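Side-chain contacts in aromatic amino acid aminotransferase I (Candida albicans WO-1, PDB 6HNU), which probably catalyses the pyridoxal 5'-phosphate-dependent transfer of the amino group from aromatic L-amino acids to 2-oxoglutarate: residues 47-50 with 51-54; 65-68 with 69-73; 143-146 with 147-150; 224-227 with 228-232; 405-408 with 409-413. All blocks are in the same frame, centred on the assembly; numbering follows the deposited sequence.

Interaction 1 of 5, residues 47-50 with 51-54; sequences LPLS and DYFP
Ser50 and Phe53 close a short 3-10 turn in the loop between strands 41-42 and 57-62, next to the active site and the subunit boundary. The bond that defines the turn runs from Phe53 N to Ser50 O (3.0 Å). It is bent, 142° at the hydrogen, and the donor stands well above the carbonyl plane. Lys87 NZ also bonds to Phe53 O and more weakly to Ser50 O, so one lysine, just after strand 81-86, reaches both ends of the turn.

Two CH-pi contacts supply the side-chain packing. In the first, the CD2 methyl of Leu49 sits over the middle of the Tyr52 ring, 3.4 Å from CD2 to the ring centroid. Leu49 adopts a chi1 of 40°, with CG between its own N and carbonyl carbon, and this swings the branch forward over the ring; the same methyl reaches Asp51 CB at 3.7 Å. In the second, the Phe53 ring lies beneath the backbone of Ser50, whose CA stands 3.5 Å from the ring centroid and almost on the ring normal, while Ser50 CB leans over CE2.

Apolar packing extends toward the pocket and the second subunit. Pro48, which packs on Pro304 of the second subunit, is about 4 Å from the cofactor-binding Tyr105 between side chains, and Leu47 touches the bound phenylalanine. The chain leading into the turn therefore lines the pocket, and the turn itself packs at the dimer interface. At the edge of the Phe53 ring, near its plane, Pro48 CG approaches CE1 at 4.3 Å.

Interaction 2 of 5, residues 65-68 with 69-73; sequences PSFS and GGIGA
Phe67 and Gly70 are joined by a backbone hydrogen bond from Gly70 N to Phe67 O, short at 2.7 Å. The N-H points at the oxygen with an angle of 147°, and the nitrogen lies above the plane of the carbonyl instead of in it. A second bond of the same span follows at once, from Ala73 N to Gly70 O (2.9 Å).

These bonds mark two consecutive type I beta turns, 67-70 and 70-73, that share Gly70 in the loop joining the antiparallel strands 57-62 and 81-86. Gly70 has a phi of 90° with an extended psi, a combination that belongs to glycine, and so lets the chain pass from one turn straight into the next. The second turn folds back on the first: Ala73 CB comes to 4.1 Å from Gly69 CA.

Apolar contact across the first turn is slight and involves the residue that follows it. Ile71 holds CG2 beside its own backbone N and thereby turns that branch to Phe67 CB, 4.0 Å away. The two side chains then diverge toward helix 334-377. The Phe67 ring has Pro65 CA over its centre on one face, 3.7 Å above the plane, and meets Trp347 and Trp355 edge-to-face. Ile71 settles on Trp355 and Leu359 of the same helix, and also packs against Tyr52 of the second subunit.

Interaction 3 of 5, residues 143-146 with 147-150; sequences EAWD and STLR
Helix 141-152 brings Glu143 and Ser147 together one turn apart, where Ser147 OG donates to Glu143 OE2 at 2.6 Å. The carboxylate offers its anti lone pair, and the glutamate chain bends at chi2 (-93°) to bring OE2 down to the hydroxyl. The same OE2 bonds to His325 NE2, while OE1 accepts from Val139 N, so the carboxylate is held on both oxygens.

Thr148 OG1 turns back to the helix backbone and donates to Ala144 O at 2.7 Å. That oxygen also takes Thr148 N, at 2.8 Å, the two donors arriving from opposite faces of the carbonyl plane. Tyr321 OH is a further partner of Thr148 OG1.

This is the helix that starts at the cofactor: Asn141 and Thr142, in its first turn, bind pyridoxal phosphate, and the side chain of Trp145 is about 6 Å from it. Leu149 lies over one face of the indole, with CG 4.0 Å from the centroid of the six-membered ring and CD1 3.4 Å from NE1. Trp145 NE1 itself is bonded to Ala169 O.

On the flank facing the second subunit, a water donates to Asp146 OD2 and Ser147 OG and accepts from Arg150 NH2 (3.1 Å). Within the chain, Asp146 OD2 and Arg150 NH2 remain 4.1 Å apart, beyond a salt bridge; across the dimer, Asp146 pairs instead with Arg150 of the second subunit, and Arg150 with Asp146 of the second subunit.

Interaction 4 of 5, residues 224-227 with 228-232; sequences LSAE and RRKQI
The guanidinium of Arg229 meets Leu224 through its edge, NE donating to Leu224 O at 2.8 Å. The bond is fairly straight, 163° at the hydrogen, although the oxygen is tilted 20° out of the guanidinium plane and the donor sits above the plane of the carbonyl. The arginine is extended from CG to NE, which carries the group back past the first turn of helix 226-239, with CG 3.8 Å from Leu224 CB. Its outer nitrogens go to other neutral oxygens: NH2 to Thr215 OG1 and NH1 to Pro281 O. A second flat group, the Gln231 amide, makes a weak bond from NE2 to Glu227 O (3.4 Å), an oxygen that also accepts from Gln231 N.

Ser225 is the N-cap. With chi1 at 73° its hydroxyl is turned into the helix end, where OG accepts from Arg228 N at 3.0 Å. Ser225 O takes Arg229 N, beginning the regular helical bonding.

The apolar side is built by Leu224, which spreads its two branches: CD1 meets Ile232 CD1 at 3.7 Å and CD2 meets Arg228 CD at 3.9 Å, both side chains crossing it at about a right angle. Arg228 then runs on to a salt bridge with Asp186. Leu224 and Ile232 also pack on strand 209-212, joining strand and helix in the beta-alpha-beta unit that ends with strand 242-246.

With two carbonyls and a hydroxyl around it, the charge of the buried Arg229 is probably stabilised by dipoles, no carboxylate being among these partners, and its bond to Leu224 O ties the residue before the N-cap to the first helical turn.

Interaction 5 of 5, residues 405-408 with 409-413; sequences KYKE and FLEDP
Tyr406, with CG opposite its backbone N (chi1 -172°), lays its ring across the backbone of Glu411. The Glu411 CA stands over the ring centre, 3.5 Å from the centroid, in a CH-pi contact, and Glu411 CG reaches Tyr406 CE2 at 3.4 Å. The Glu411 chain crosses the tyrosine at about a right angle and bends at chi2; the carboxylate and ring planes are 45° apart.

Phe409 takes the other rotation, CG anti to its carbonyl carbon (chi1 -70°), and presents a ring face to Lys405: CB of the lysine is centred over it, 3.8 Å from the centroid. The lysine chain continues along the ring, with CD 3.9 Å from Phe409 CZ, and His403 meets the phenylalanine ring as well.

The backbone beneath these side chains forms a Schellman motif. Glu411 N donates to Tyr406 O (2.7 Å) and, nested inside it, Leu410 N donates to Lys407 O (2.9 Å), with Leu410 in the left-handed conformation. A third bond, 2.7 Å, runs from Phe409 N to Lys405 O.

Past the turn the chain enters helix 413-426, where Asp412 is the N-cap and its OD1 accepts from Leu414 N. Both aromatic side chains pack on Val416 of this helix. Lys407 and Glu411 point the same way from the surface, but NZ of Lys407 and OE2 of Glu411 are 6.1 Å apart, too far for a salt bridge.

Overall arrangement
The five contacts follow one another along the chain, and none touches another. Interactions 1 and 2 lie in loops before and after strand 57-62, their centres about 39 Å apart, and together with interaction 3 they face the second subunit; Tyr52 of one chain packs on Ile71 of the other, linking the first two across the dimer. Interactions 3 and 4 occupy helices 141-152 and 226-239, which flank the mixed sheet, with centres about 25 Å apart. Interaction 5, its centre about 67 Å from that of interaction 1 and on the opposite side of the chain's centre, leads into helix 413-426. Interactions 1 and 3 border the substrate and cofactor sites respectively; interactions 2 and 5 lie away from them.

Interaction 1 of 5, residues 47-50 with 51-54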
loop_
_atom_site.group_PDB
_atom_site.type_symbol
_atom_site.label_atom_id
_atom_site.label_comp_id
_atom_site.label_asym_id
_atom_site.label_seq_id
_atom_site.Cartn_x
_atom_site.Cartn_y
_atom_site.Cartn_z
ATOM N N LEU B 47 -15.577 -13.738 -1.321
ATOM C CA LEU B 47 -14.356 -14.233 -0.624
ATOM C C LEU B 47 -13.907 -15.540 -1.257
ATOM O O LEU B 47 -14.708 -16.449 -1.421
ATOM C CB LEU B 47 -14.645 -14.486 0.852
ATOM C CG LEU B 47 -14.756 -13.272 1.762
ATOM C CD1 LEU B 47 -14.706 -13.727 3.222
ATOM C CD2 LEU B 47 -13.677 -12.230 1.483
ATOM N N PRO B 48 -12.607 -15.717 -1.560
ATOM C CA PRO B 48 -12.132 -17.008 -2.026
ATOM C C PRO B 48 -12.107 -17.887 -0.770
ATOM O O PRO B 48 -12.249 -17.391 0.346
ATOM C CB PRO B 48 -10.760 -16.680 -2.607
ATOM C CG PRO B 48 -10.270 -15.589 -1.675
ATOM C CD PRO B 48 -11.506 -14.767 -1.357
ATOM N N LEU B 49 -11.950 -19.186 -0.979
ATOM C CA LEU B 49 -11.965 -20.174 0.120
ATOM C C LEU B 49 -10.491 -20.368 0.497
ATOM O O LEU B 49 -9.623 -20.407 -0.425
ATOM C CB LEU B 49 -12.726 -21.456 -0.292
ATOM C CG LEU B 49 -12.569 -22.028 -1.718
ATOM C CD1 LEU B 49 -12.938 -21.061 -2.850
ATOM C CD2 LEU B 49 -11.179 -22.594 -1.951
ATOM N N SER B 50 -10.191 -20.442 1.792
ATOM C CA SER B 50 -8.805 -20.631 2.292
ATOM C C SER B 50 -8.257 -22.003 1.845
ATOM O O SER B 50 -7.026 -22.168 1.825
ATOM C CB SER B 50 -8.724 -20.398 3.782
ATOM O OG SER B 50 -9.165 -21.535 4.520
ATOM N N ASP B 51 -9.123 -22.917 1.396
ATOM C CA ASP B 51 -8.771 -24.325 1.039
ATOM C C ASP B 51 -7.653 -24.350 -0.006
ATOM O O ASP B 51 -6.799 -25.266 0.067
ATOM C CB ASP B 51 -9.975 -25.095 0.478
ATOM C CG ASP B 51 -11.217 -25.162 1.366
ATOM O OD1 ASP B 51 -11.256 -24.490 2.448
ATOM O OD2 ASP B 51 -12.158 -25.901 0.977
ATOM N N TYR B 52 -7.618 -23.404 -0.954
ATOM C CA TYR B 52 -6.611 -23.426 -2.055
ATOM C C TYR B 52 -5.342 -22.629 -1.694
ATOM O O TYR B 52 -4.369 -22.800 -2.428
ATOM C CB TYR B 52 -7.204 -22.952 -3.391
ATOM C CG TYR B 52 -8.422 -23.706 -3.871
ATOM C CD1 TYR B 52 -8.672 -25.023 -3.507
ATOM C CD2 TYR B 52 -9.353 -23.077 -4.694
ATOM C CE1 TYR B 52 -9.819 -25.685 -3.931
ATOM C CE2 TYR B 52 -10.486 -23.737 -5.153
ATOM C CZ TYR B 52 -10.718 -25.050 -4.779
ATOM O OH TYR B 52 -11.838 -25.672 -5.249
ATOM N N PHE B 53 -5.336 -21.766 -0.668
ATOM C CA PHE B 53 -4.140 -20.944 -0.313
ATOM C C PHE B 53 -2.936 -21.884 -0.250
ATOM O O PHE B 53 -2.943 -22.784 0.597
ATOM C CB PHE B 53 -4.260 -20.183 1.014
ATOM C CG PHE B 53 -5.396 -19.184 1.130
ATOM C CD1 PHE B 53 -6.161 -18.810 0.032
ATOM C CD2 PHE B 53 -5.663 -18.584 2.356
ATOM C CE1 PHE B 53 -7.199 -17.901 0.169
ATOM C CE2 PHE B 53 -6.702 -17.676 2.490
ATOM C CZ PHE B 53 -7.434 -17.306 1.390
ATOM N N PRO B 54 -1.936 -21.760 -1.159
ATOM C CA PRO B 54 -0.847 -22.741 -1.250
ATOM C C PRO B 54 0.258 -22.546 -0.199
ATOM O O PRO B 54 1.419 -22.593 -0.543
ATOM C CB PRO B 54 -0.345 -22.526 -2.685
ATOM C CG PRO B 54 -0.495 -21.018 -2.877
ATOM C CD PRO B 54 -1.823 -20.712 -2.190
#

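Interaction 2 of 5, residues 65-68 with 69-73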
loop_
_atom_site.group_PDB
_atom_site.type_symbol
_atom_site.label_atom_id
_atom_site.label_comp_id
_atom_site.label_asym_id
_atom_site.label_seq_id
_atom_site.Cartn_x
_atom_site.Cartn_y
_atom_site.Cartn_z
ATOM N N PRO B 65 15.488 -12.601 23.158
ATOM C CA PRO B 65 15.704 -11.673 24.243
ATOM C C PRO B 65 16.586 -12.364 25.282
ATOM O O PRO B 65 16.446 -13.575 25.469
ATOM C CB PRO B 65 14.311 -11.412 24.793
ATOM C CG PRO B 65 13.369 -11.765 23.660
ATOM C CD PRO B 65 14.063 -12.890 22.931
ATOM N N SER B 66 17.465 -11.608 25.956
ATOM C CA SER B 66 17.489 -10.157 25.986
ATOM C C SER B 66 18.531 -9.584 25.016
ATOM O O SER B 66 18.898 -8.397 25.194
ATOM C CB SER B 66 17.729 -9.680 27.403
ATOM O OG SER B 66 16.633 -10.067 28.228
ATOM N N PHE B 67 18.976 -10.356 24.019
ATOM C CA PHE B 67 19.950 -9.902 22.981
ATOM C C PHE B 67 21.253 -9.499 23.693
ATOM O O PHE B 67 21.914 -8.502 23.304
ATOM C CB PHE B 67 19.360 -8.780 22.116
ATOM C CG PHE B 67 17.910 -9.017 21.780
ATOM C CD1 PHE B 67 17.535 -9.958 20.825
ATOM C CD2 PHE B 67 16.914 -8.284 22.406
ATOM C CE1 PHE B 67 16.197 -10.219 20.572
ATOM C CE2 PHE B 67 15.582 -8.531 22.126
ATOM C CZ PHE B 67 15.225 -9.493 21.210
ATOM N N SER B 68 21.675 -10.335 24.651
ATOM C CA SER B 68 22.885 -10.074 25.484
ATOM C C SER B 68 24.133 -9.952 24.591
ATOM O O SER B 68 25.062 -9.236 24.991
ATOM C CB SER B 68 23.072 -11.132 26.547
ATOM O OG SER B 68 23.238 -12.408 25.957
ATOM N N GLY B 69 24.128 -10.567 23.409
ATOM C CA GLY B 69 25.235 -10.497 22.436
ATOM C C GLY B 69 25.203 -9.209 21.623
ATOM O O GLY B 69 26.122 -9.021 20.811
ATOM N N GLY B 70 24.216 -8.332 21.847
ATOM C CA GLY B 70 23.966 -7.171 20.977
ATOM C C GLY B 70 22.988 -7.539 19.877
ATOM O O GLY B 70 22.935 -8.721 19.490
ATOM N N ILE B 71 22.179 -6.581 19.412
ATOM C CA ILE B 71 21.006 -6.914 18.548
ATOM C C ILE B 71 21.492 -7.368 17.171
ATOM O O ILE B 71 20.730 -8.069 16.481
ATOM C CB ILE B 71 19.993 -5.759 18.473
ATOM C CG1 ILE B 71 20.571 -4.506 17.821
ATOM C CG2 ILE B 71 19.424 -5.483 19.864
ATOM C CD1 ILE B 71 19.530 -3.478 17.403
ATOM N N GLY B 72 22.730 -7.024 16.827
ATOM C CA GLY B 72 23.398 -7.437 15.591
ATOM C C GLY B 72 24.119 -8.772 15.717
ATOM O O GLY B 72 24.726 -9.198 14.708
ATOM N N ALA B 73 24.044 -9.457 16.861
ATOM C CA ALA B 73 24.726 -10.756 17.034
ATOM C C ALA B 73 24.205 -11.758 16.007
ATOM O O ALA B 73 23.015 -11.791 15.702
ATOM C CB ALA B 73 24.549 -11.275 18.443
#

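Interaction 3 of 5, residues 143-146 with 147-150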
loop_
_atom_site.group_PDB
_atom_site.type_symbol
_atom_site.label_atom_id
_atom_site.label_comp_id
_atom_site.label_asym_id
_atom_site.label_seq_id
_atom_site.Cartn_x
_atom_site.Cartn_y
_atom_site.Cartn_z
ATOM N N GLU B 143 3.024 5.661 3.206
ATOM C CA GLU B 143 1.577 5.531 2.887
ATOM C C GLU B 143 0.796 6.352 3.912
ATOM O O GLU B 143 -0.082 7.146 3.471
ATOM C CB GLU B 143 1.108 4.083 2.926
ATOM C CG GLU B 143 -0.409 3.990 2.833
ATOM C CD GLU B 143 -1.122 3.936 4.163
ATOM O OE1 GLU B 143 -0.866 2.968 4.919
ATOM O OE2 GLU B 143 -1.994 4.806 4.427
ATOM N N ALA B 144 1.101 6.218 5.214
ATOM C CA ALA B 144 0.300 6.911 6.250
ATOM C C ALA B 144 0.319 8.425 5.982
ATOM O O ALA B 144 -0.713 9.046 6.127
ATOM C CB ALA B 144 0.762 6.559 7.639
ATOM N N TRP B 145 1.450 8.988 5.531
ATOM C CA TRP B 145 1.564 10.426 5.193
ATOM C C TRP B 145 0.699 10.764 3.966
ATOM O O TRP B 145 -0.081 11.777 3.978
ATOM C CB TRP B 145 3.042 10.789 5.002
ATOM C CG TRP B 145 3.191 12.164 4.447
ATOM C CD1 TRP B 145 3.765 12.509 3.260
ATOM C CD2 TRP B 145 2.743 13.390 5.059
ATOM N NE1 TRP B 145 3.670 13.863 3.063
ATOM C CE2 TRP B 145 3.083 14.434 4.159
ATOM C CE3 TRP B 145 2.039 13.705 6.235
ATOM C CZ2 TRP B 145 2.761 15.759 4.403
ATOM C CZ3 TRP B 145 1.751 15.030 6.486
ATOM C CH2 TRP B 145 2.122 16.033 5.585
ATOM N N ASP B 146 0.768 9.952 2.918
ATOM C CA ASP B 146 -0.059 10.157 1.708
ATOM C C ASP B 146 -1.522 10.181 2.135
ATOM O O ASP B 146 -2.237 11.153 1.760
ATOM C CB ASP B 146 0.237 9.098 0.652
ATOM C CG ASP B 146 -0.507 9.354 -0.652
ATOM O OD1 ASP B 146 -0.254 10.376 -1.260
ATOM O OD2 ASP B 146 -1.251 8.496 -1.062
ATOM N N SER B 147 -1.915 9.225 2.968
ATOM C CA SER B 147 -3.308 9.084 3.491
ATOM C C SER B 147 -3.685 10.248 4.394
ATOM O O SER B 147 -4.871 10.666 4.312
ATOM C CB SER B 147 -3.538 7.766 4.190
ATOM O OG SER B 147 -3.293 6.705 3.274
ATOM N N THR B 148 -2.742 10.786 5.194
ATOM C CA THR B 148 -2.973 11.982 6.045
ATOM C C THR B 148 -3.356 13.173 5.156
ATOM O O THR B 148 -4.338 13.869 5.467
ATOM C CB THR B 148 -1.741 12.283 6.907
ATOM O OG1 THR B 148 -1.503 11.115 7.714
ATOM C CG2 THR B 148 -1.908 13.543 7.722
ATOM N N LEU B 149 -2.574 13.437 4.121
ATOM C CA LEU B 149 -2.852 14.560 3.203
ATOM C C LEU B 149 -4.225 14.329 2.563
ATOM O O LEU B 149 -5.012 15.285 2.466
ATOM C CB LEU B 149 -1.753 14.604 2.147
ATOM C CG LEU B 149 -0.405 15.167 2.593
ATOM C CD1 LEU B 149 0.663 14.739 1.624
ATOM C CD2 LEU B 149 -0.475 16.675 2.690
ATOM N N ARG B 150 -4.591 13.081 2.257
ATOM C CA ARG B 150 -5.905 12.848 1.584
ATOM C C ARG B 150 -7.086 13.008 2.542
ATOM O O ARG B 150 -8.203 13.218 2.022
ATOM C CB ARG B 150 -5.935 11.496 0.866
ATOM C CG ARG B 150 -4.899 11.388 -0.234
ATOM C CD ARG B 150 -4.704 9.970 -0.749
ATOM N NE ARG B 150 -5.735 9.655 -1.710
ATOM C CZ ARG B 150 -5.854 8.503 -2.374
ATOM N NH1 ARG B 150 -6.805 8.382 -3.266
ATOM N NH2 ARG B 150 -5.027 7.492 -2.153
HETATM O O HOH W 1 -3.325 6.916 0.434
#

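Interaction 4 of 5, residues 224-227 with 228-232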
loop_
_atom_site.group_PDB
_atom_site.type_symbol
_atom_site.label_atom_id
_atom_site.label_comp_id
_atom_site.label_asym_id
_atom_site.label_seq_id
_atom_site.Cartn_x
_atom_site.Cartn_y
_atom_site.Cartn_z
ATOM N N LEU B 224 12.922 17.911 19.060
ATOM C CA LEU B 224 12.269 18.941 19.898
ATOM C C LEU B 224 12.300 18.501 21.356
ATOM O O LEU B 224 11.921 17.347 21.664
ATOM C CB LEU B 224 10.841 19.165 19.431
ATOM C CG LEU B 224 10.731 19.876 18.089
ATOM C CD1 LEU B 224 9.279 19.870 17.638
ATOM C CD2 LEU B 224 11.249 21.299 18.208
ATOM N N SER B 225 12.777 19.398 22.220
ATOM C CA SER B 225 12.761 19.229 23.697
ATOM C C SER B 225 11.319 19.086 24.190
ATOM O O SER B 225 10.356 19.549 23.514
ATOM C CB SER B 225 13.439 20.424 24.347
ATOM O OG SER B 225 12.585 21.560 24.241
ATOM N N ALA B 226 11.144 18.499 25.372
ATOM C CA ALA B 226 9.830 18.404 26.030
ATOM C C ALA B 226 9.229 19.808 26.136
ATOM O O ALA B 226 8.013 19.977 25.931
ATOM C CB ALA B 226 9.997 17.753 27.383
ATOM N N GLU B 227 10.059 20.809 26.420
ATOM C CA GLU B 227 9.586 22.202 26.591
ATOM C C GLU B 227 9.079 22.740 25.249
ATOM O O GLU B 227 8.032 23.375 25.234
ATOM C CB GLU B 227 10.749 23.059 27.131
ATOM C CG GLU B 227 11.262 22.686 28.517
ATOM C CD GLU B 227 11.996 21.360 28.699
ATOM O OE1 GLU B 227 12.659 20.901 27.782
ATOM O OE2 GLU B 227 11.890 20.784 29.804
ATOM N N ARG B 228 9.780 22.536 24.154
ATOM C CA ARG B 228 9.307 23.064 22.851
ATOM C C ARG B 228 8.050 22.307 22.400
ATOM O O ARG B 228 7.152 22.924 21.823
ATOM C CB ARG B 228 10.421 22.967 21.831
ATOM C CG ARG B 228 11.504 24.003 22.013
ATOM C CD ARG B 228 12.277 24.145 20.716
ATOM N NE ARG B 228 13.387 25.045 20.933
ATOM C CZ ARG B 228 14.232 25.469 20.007
ATOM N NH1 ARG B 228 14.155 25.036 18.752
ATOM N NH2 ARG B 228 15.224 26.247 20.387
ATOM N N ARG B 229 7.924 21.032 22.756
ATOM C CA ARG B 229 6.736 20.232 22.363
ATOM C C ARG B 229 5.507 20.830 23.061
ATOM O O ARG B 229 4.437 21.027 22.400
ATOM C CB ARG B 229 6.987 18.746 22.634
ATOM C CG ARG B 229 8.058 18.123 21.751
ATOM C CD ARG B 229 8.312 16.664 22.142
ATOM N NE ARG B 229 9.419 16.156 21.360
ATOM C CZ ARG B 229 9.450 15.018 20.659
ATOM N NH1 ARG B 229 8.528 14.079 20.817
ATOM N NH2 ARG B 229 10.504 14.757 19.911
ATOM N N LYS B 230 5.634 21.133 24.350
ATOM C CA LYS B 230 4.552 21.746 25.153
ATOM C C LYS B 230 4.132 23.040 24.468
ATOM O O LYS B 230 2.934 23.257 24.285
ATOM C CB LYS B 230 5.005 21.957 26.601
ATOM C CG LYS B 230 5.075 20.666 27.412
ATOM C CD LYS B 230 5.783 20.819 28.768
ATOM C CE LYS B 230 6.407 19.523 29.239
ATOM N NZ LYS B 230 7.365 19.734 30.355
ATOM N N GLN B 231 5.092 23.872 24.088
ATOM C CA GLN B 231 4.735 25.206 23.539
ATOM C C GLN B 231 4.057 25.036 22.174
ATOM O O GLN B 231 3.123 25.785 21.888
ATOM C CB GLN B 231 5.994 26.047 23.409
ATOM C CG GLN B 231 6.491 26.576 24.745
ATOM C CD GLN B 231 7.796 27.294 24.527
ATOM O OE1 GLN B 231 7.860 28.514 24.599
ATOM N NE2 GLN B 231 8.831 26.549 24.170
ATOM N N ILE B 232 4.550 24.113 21.357
ATOM C CA ILE B 232 4.001 23.866 19.983
ATOM C C ILE B 232 2.590 23.285 20.123
ATOM O O ILE B 232 1.682 23.765 19.401
ATOM C CB ILE B 232 4.960 23.011 19.134
ATOM C CG1 ILE B 232 6.218 23.797 18.754
ATOM C CG2 ILE B 232 4.258 22.469 17.899
ATOM C CD1 ILE B 232 7.437 22.943 18.463
#

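Interaction 5 of 5, residues 405-408 with 409-413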
loop_
_atom_site.group_PDB
_atom_site.type_symbol
_atom_site.label_atom_id
_atom_site.label_comp_id
_atom_site.label_asym_id
_atom_site.label_seq_id
_atom_site.Cartn_x
_atom_site.Cartn_y
_atom_site.Cartn_z
ATOM N N LYS B 405 36.189 32.553 -1.714
ATOM C CA LYS B 405 35.600 32.940 -3.012
ATOM C C LYS B 405 34.209 33.519 -2.806
ATOM O O LYS B 405 33.468 33.609 -3.794
ATOM C CB LYS B 405 35.554 31.745 -3.962
ATOM C CG LYS B 405 36.898 31.066 -4.193
ATOM C CD LYS B 405 36.818 30.044 -5.305
ATOM C CE LYS B 405 38.119 29.303 -5.549
ATOM N NZ LYS B 405 37.857 28.147 -6.425
ATOM N N TYR B 406 33.829 33.897 -1.580
ATOM C CA TYR B 406 32.419 34.268 -1.324
ATOM C C TYR B 406 32.006 35.479 -2.189
ATOM O O TYR B 406 30.869 35.520 -2.707
ATOM C CB TYR B 406 32.177 34.549 0.152
ATOM C CG TYR B 406 30.742 34.757 0.557
ATOM C CD1 TYR B 406 29.813 33.729 0.482
ATOM C CD2 TYR B 406 30.343 35.964 1.122
ATOM C CE1 TYR B 406 28.509 33.920 0.921
ATOM C CE2 TYR B 406 29.041 36.173 1.539
ATOM C CZ TYR B 406 28.118 35.144 1.430
ATOM O OH TYR B 406 26.845 35.341 1.872
ATOM N N LYS B 407 32.879 36.471 -2.348
ATOM C CA LYS B 407 32.544 37.638 -3.205
ATOM C C LYS B 407 32.465 37.143 -4.651
ATOM O O LYS B 407 31.565 37.567 -5.344
ATOM C CB LYS B 407 33.536 38.795 -3.027
ATOM C CG LYS B 407 33.320 39.646 -1.779
ATOM C CD LYS B 407 34.198 40.890 -1.739
ATOM C CE LYS B 407 33.694 42.004 -2.636
ATOM N NZ LYS B 407 34.805 42.835 -3.166
ATOM N N GLU B 408 33.389 36.272 -5.051
ATOM C CA GLU B 408 33.497 35.773 -6.446
ATOM C C GLU B 408 32.292 34.892 -6.745
ATOM O O GLU B 408 31.847 34.853 -7.917
ATOM C CB GLU B 408 34.814 35.043 -6.636
ATOM C CG GLU B 408 35.999 35.978 -6.551
ATOM C CD GLU B 408 36.488 36.273 -5.148
ATOM O OE1 GLU B 408 35.769 35.881 -4.164
ATOM O OE2 GLU B 408 37.569 36.904 -5.033
ATOM N N PHE B 409 31.719 34.286 -5.696
ATOM C CA PHE B 409 30.462 33.501 -5.765
ATOM C C PHE B 409 29.230 34.398 -5.592
ATOM O O PHE B 409 28.161 33.869 -5.240
ATOM C CB PHE B 409 30.439 32.437 -4.653
ATOM C CG PHE B 409 31.398 31.286 -4.809
ATOM C CD1 PHE B 409 31.946 30.944 -6.031
ATOM C CD2 PHE B 409 31.702 30.489 -3.711
ATOM C CE1 PHE B 409 32.797 29.858 -6.146
ATOM C CE2 PHE B 409 32.545 29.389 -3.829
ATOM C CZ PHE B 409 33.075 29.062 -5.051
ATOM N N LEU B 410 29.355 35.716 -5.751
ATOM C CA LEU B 410 28.227 36.688 -5.656
ATOM C C LEU B 410 27.515 36.544 -4.303
ATOM O O LEU B 410 26.293 36.749 -4.250
ATOM C CB LEU B 410 27.264 36.436 -6.819
ATOM C CG LEU B 410 27.923 36.057 -8.143
ATOM C CD1 LEU B 410 26.879 35.812 -9.219
ATOM C CD2 LEU B 410 28.914 37.129 -8.584
ATOM N N GLU B 411 28.281 36.245 -3.258
ATOM C CA GLU B 411 27.796 36.118 -1.860
ATOM C C GLU B 411 26.642 35.111 -1.841
ATOM O O GLU B 411 25.629 35.334 -1.132
ATOM C CB GLU B 411 27.439 37.509 -1.338
ATOM C CG GLU B 411 28.682 38.323 -1.076
ATOM C CD GLU B 411 28.590 39.711 -1.661
ATOM O OE1 GLU B 411 27.643 40.428 -1.294
ATOM O OE2 GLU B 411 29.434 40.042 -2.520
ATOM N N ASP B 412 26.778 34.036 -2.609
ATOM C CA ASP B 412 25.706 33.014 -2.723
ATOM C C ASP B 412 26.157 31.806 -1.908
ATOM O O ASP B 412 27.069 31.084 -2.276
ATOM C CB ASP B 412 25.427 32.681 -4.188
ATOM C CG ASP B 412 24.311 31.677 -4.413
ATOM O OD1 ASP B 412 23.715 31.188 -3.410
ATOM O OD2 ASP B 412 24.050 31.381 -5.593
ATOM N N PRO B 413 25.549 31.575 -0.728
ATOM C CA PRO B 413 25.964 30.456 0.109
ATOM C C PRO B 413 25.841 29.096 -0.602
ATOM O O PRO B 413 26.601 28.207 -0.288
ATOM C CB PRO B 413 25.074 30.566 1.360
ATOM C CG PRO B 413 24.086 31.684 1.128
ATOM C CD PRO B 413 24.480 32.400 -0.155
HETATM O O HOH W 2 30.464 39.726 -5.373
#